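Local coordinates for carbohydrate binding module family 33 and 10 domain protein (Teredinibacter turnerae, PDB 6RW7), which is a copper-dependent lytic polysaccharide monooxygenase of family AA10, whose catalytic domain, the part described here, probably acts on cellulose by oxidative cleavage of its chains, at residues F136-E144 with V168-S176. Numbering follows the deposited sequence.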
loop_
_atom_site.group_PDB
_atom_site.type_symbol
_atom_site.label_atom_id
_atom_site.label_comp_id
_atom_site.label_asym_id
_atom_site.label_seq_id
_atom_site.Cartn_x
_atom_site.Cartn_y
_atom_site.Cartn_z
ATOM N N PHE A 136 -7.635 -9.164 -7.618
ATOM C CA PHE A 136 -6.186 -8.969 -7.823
ATOM C C PHE A 136 -5.584 -10.095 -8.640
ATOM O O PHE A 136 -6.062 -11.247 -8.599
ATOM C CB PHE A 136 -5.440 -8.881 -6.489
ATOM C CG PHE A 136 -5.645 -7.539 -5.843
ATOM C CD1 PHE A 136 -6.732 -7.279 -5.020
ATOM C CD2 PHE A 136 -4.738 -6.523 -6.067
ATOM C CE1 PHE A 136 -6.937 -6.020 -4.477
ATOM C CE2 PHE A 136 -4.947 -5.270 -5.519
ATOM C CZ PHE A 136 -6.023 -5.031 -4.706
ATOM N N GLU A 137 -4.547 -9.747 -9.388
ATOM C CA GLU A 137 -3.674 -10.735 -10.066
ATOM C C GLU A 137 -3.127 -11.710 -9.014
ATOM O O GLU A 137 -2.830 -11.278 -7.867
ATOM C CB GLU A 137 -2.521 -10.030 -10.780
ATOM C CG GLU A 137 -2.956 -9.184 -11.958
ATOM C CD GLU A 137 -1.816 -8.784 -12.883
ATOM O OE1 GLU A 137 -0.683 -8.517 -12.375
ATOM O OE2 GLU A 137 -2.066 -8.738 -14.126
ATOM N N ASP A 138 -3.000 -12.968 -9.389
ATOM C CA ASP A 138 -2.529 -14.023 -8.467
ATOM C C ASP A 138 -1.053 -13.846 -8.140
ATOM O O ASP A 138 -0.674 -14.291 -7.071
ATOM C CB ASP A 138 -2.771 -15.401 -9.080
ATOM C CG ASP A 138 -4.251 -15.726 -9.181
ATOM O OD1 ASP A 138 -5.066 -15.108 -8.435
ATOM O OD2 ASP A 138 -4.587 -16.573 -10.023
ATOM N N GLN A 139 -0.259 -13.302 -9.055
ATOM C CA GLN A 139 1.196 -13.147 -8.886
ATOM C C GLN A 139 1.506 -11.663 -8.838
ATOM O O GLN A 139 0.850 -10.845 -9.481
ATOM C CB GLN A 139 1.953 -13.833 -10.025
ATOM C CG GLN A 139 1.754 -15.348 -10.055
ATOM C CD GLN A 139 2.361 -16.013 -8.852
ATOM O OE1 GLN A 139 3.443 -15.645 -8.399
ATOM N NE2 GLN A 139 1.652 -16.981 -8.293
ATOM N N PRO A 140 2.582 -11.269 -8.136
ATOM C CA PRO A 140 2.975 -9.862 -8.137
ATOM C C PRO A 140 3.505 -9.415 -9.505
ATOM O O PRO A 140 4.149 -10.202 -10.176
ATOM C CB PRO A 140 4.073 -9.758 -7.072
ATOM C CG PRO A 140 4.514 -11.174 -6.823
ATOM C CD PRO A 140 3.409 -12.112 -7.270
ATOM N N PHE A 141 3.287 -8.153 -9.862
ATOM C CA PHE A 141 3.871 -7.572 -11.097
ATOM C C PHE A 141 5.281 -7.051 -10.821
ATOM O O PHE A 141 6.026 -6.827 -11.767
ATOM C CB PHE A 141 2.975 -6.475 -11.659
ATOM C CG PHE A 141 2.934 -5.186 -10.879
ATOM C CD1 PHE A 141 3.887 -4.204 -11.068
ATOM C CD2 PHE A 141 1.918 -4.940 -9.976
ATOM C CE1 PHE A 141 3.827 -3.006 -10.373
ATOM C CE2 PHE A 141 1.825 -3.733 -9.306
ATOM C CZ PHE A 141 2.801 -2.782 -9.480
ATOM N N CYS A 142 5.647 -6.854 -9.554
ATOM C CA CYS A 142 6.984 -6.360 -9.183
ATOM C C CYS A 142 7.351 -7.040 -7.871
ATOM O O CYS A 142 6.523 -7.052 -6.964
ATOM C CB CYS A 142 6.947 -4.843 -9.074
ATOM S SG CYS A 142 8.550 -4.062 -8.761
ATOM N N ASP A 143 8.510 -7.673 -7.820
ATOM C CA ASP A 143 8.951 -8.433 -6.627
ATOM C C ASP A 143 10.465 -8.316 -6.627
ATOM O O ASP A 143 11.109 -8.973 -7.458
ATOM C CB ASP A 143 8.425 -9.868 -6.656
ATOM C CG ASP A 143 8.844 -10.701 -5.455
ATOM O OD1 ASP A 143 9.543 -10.189 -4.584
ATOM O OD2 ASP A 143 8.517 -11.852 -5.443
ATOM N N GLU A 144 10.978 -7.393 -5.825
ATOM C CA GLU A 144 12.404 -7.035 -5.832
ATOM C C GLU A 144 12.947 -7.328 -4.446
ATOM O O GLU A 144 12.464 -6.706 -3.473
ATOM C CB GLU A 144 12.585 -5.589 -6.259
ATOM C CG GLU A 144 12.132 -5.347 -7.684
ATOM C CD GLU A 144 12.914 -6.050 -8.782
ATOM O OE1 GLU A 144 13.995 -6.635 -8.506
ATOM O OE2 GLU A 144 12.410 -6.067 -9.927
ATOM N N VAL A 168 11.712 1.971 -5.153
ATOM C CA VAL A 168 11.717 0.721 -5.948
ATOM C C VAL A 168 11.238 1.072 -7.344
ATOM O O VAL A 168 10.149 1.651 -7.445
ATOM C CB VAL A 168 10.773 -0.361 -5.410
ATOM C CG1 VAL A 168 11.075 -1.708 -6.044
ATOM C CG2 VAL A 168 10.698 -0.454 -3.919
ATOM N N THR A 169 11.934 0.612 -8.375
ATOM C CA THR A 169 11.506 0.811 -9.776
ATOM C C THR A 169 10.824 -0.463 -10.266
ATOM O O THR A 169 11.393 -1.556 -10.090
ATOM C CB THR A 169 12.702 1.264 -10.612
ATOM O OG1 THR A 169 13.182 2.454 -9.990
ATOM C CG2 THR A 169 12.321 1.531 -12.049
ATOM N N CYS A 170 9.639 -0.321 -10.851
ATOM C CA CYS A 170 8.782 -1.454 -11.248
ATOM C C CYS A 170 8.291 -1.209 -12.670
ATOM O O CYS A 170 8.104 -0.046 -13.045
ATOM C CB CYS A 170 7.570 -1.591 -10.334
ATOM S SG CYS A 170 7.918 -2.041 -8.609
ATOM N N ASN A 171 8.010 -2.289 -13.389
ATOM C CA ASN A 171 7.286 -2.236 -14.680
ATOM C C ASN A 171 5.794 -2.410 -14.383
ATOM O O ASN A 171 5.352 -3.546 -14.160
ATOM C CB ASN A 171 7.802 -3.323 -15.625
ATOM C CG ASN A 171 7.136 -3.290 -16.978
ATOM O OD1 ASN A 171 6.663 -2.246 -17.425
ATOM N ND2 ASN A 171 7.075 -4.443 -17.623
ATOM N N VAL A 172 5.039 -1.320 -14.395
ATOM C CA VAL A 172 3.587 -1.351 -14.107
ATOM C C VAL A 172 2.863 -1.870 -15.336
ATOM O O VAL A 172 3.078 -1.360 -16.428
ATOM C CB VAL A 172 3.099 0.037 -13.676
ATOM C CG1 VAL A 172 1.609 0.024 -13.401
ATOM C CG2 VAL A 172 3.845 0.523 -12.437
ATOM N N PRO A 173 2.011 -2.907 -15.184
ATOM C CA PRO A 173 1.246 -3.440 -16.309
ATOM C C PRO A 173 0.317 -2.403 -16.936
ATOM O O PRO A 173 -0.145 -1.483 -16.255
ATOM C CB PRO A 173 0.416 -4.571 -15.682
ATOM C CG PRO A 173 1.192 -4.980 -14.455
ATOM C CD PRO A 173 1.800 -3.690 -13.957
ATOM N N SER A 174 0.033 -2.592 -18.216
ATOM C CA SER A 174 -0.922 -1.741 -18.954
ATOM C C SER A 174 -2.281 -1.915 -18.296
ATOM O O SER A 174 -2.720 -3.071 -18.072
ATOM C CB SER A 174 -1.040 -2.089 -20.407
ATOM O OG SER A 174 0.196 -1.922 -21.075
ATOM N N ARG A 175 -2.923 -0.803 -17.984
ATOM C CA ARG A 175 -4.258 -0.778 -17.362
ATOM C C ARG A 175 -4.996 0.430 -17.907
ATOM O O ARG A 175 -4.328 1.388 -18.402
ATOM C CB ARG A 175 -4.179 -0.690 -15.838
ATOM C CG ARG A 175 -3.727 -1.966 -15.142
ATOM C CD ARG A 175 -4.746 -3.080 -15.268
ATOM N NE ARG A 175 -4.405 -4.321 -14.566
ATOM C CZ ARG A 175 -3.644 -5.290 -15.037
ATOM N NH1 ARG A 175 -3.068 -5.197 -16.226
ATOM N NH2 ARG A 175 -3.478 -6.375 -14.298
ATOM N N SER A 176 -6.314 0.363 -17.825
ATOM C CA SER A 176 -7.228 1.478 -18.136
ATOM C C SER A 176 -8.190 1.715 -16.982
ATOM O O SER A 176 -8.646 0.758 -16.364
ATOM C CB SER A 176 -7.965 1.192 -19.425
ATOM O OG SER A 176 -7.016 1.004 -20.464
HETATM O O HOH W 1 8.248 -4.915 -12.197
HETATM O O HOH W 2 11.588 -3.935 -11.353
#
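Over one face of the F141 ring lies P173, whose CD sits 3.9 Å from the ring centroid, a CH-pi contact; CG of the same proline reaches F141 CB at 3.6 Å. N171 O, 3.5 Å from F141 CD1, C170 CB and V172 CG2 come at the ring obliquely. A chi1 of 72° sets F141 CG between its own backbone N and carbonyl carbon and swings the ring across the proline. Cut back to an alanine, this side chain is likely to leave P173 CD and V172 CG2 without their aromatic partner and open a gap beside the disulfide. At the edge of the R175 guanidinium, in the E137 conformer given here, E137 OE2 forms a salt bridge with R175 NH2 at 2.8 Å; the hydrogen bond is weak, with the carboxylate plane turned 77° from the guanidinium. The bonds from NH1 to S174 O, almost in the guanidinium plane, and from NH2 to T119 O help fix how the group is turned.

Beyond F141, the C142–C170 disulfide (SG to SG 2.1 Å) covalently joins strands running at 151°. Two waters bridge the segments: one between F141 O and N171 N, the other between E144 OE2 and T169 O, while E144 OE1 accepts from N154. E144 CG meets V168 CG1 at 4.1 Å.

The two strands belong to different sheets of the LPMO beta-sandwich: 142-145 pairs with 111-118, where F141 and C142 both face F116 in a classic beta bulge, and 165-172 pairs with 96-101 and 157-160. The disulfide thus cross-links the two sheets, with C170 also touching F116 and F98.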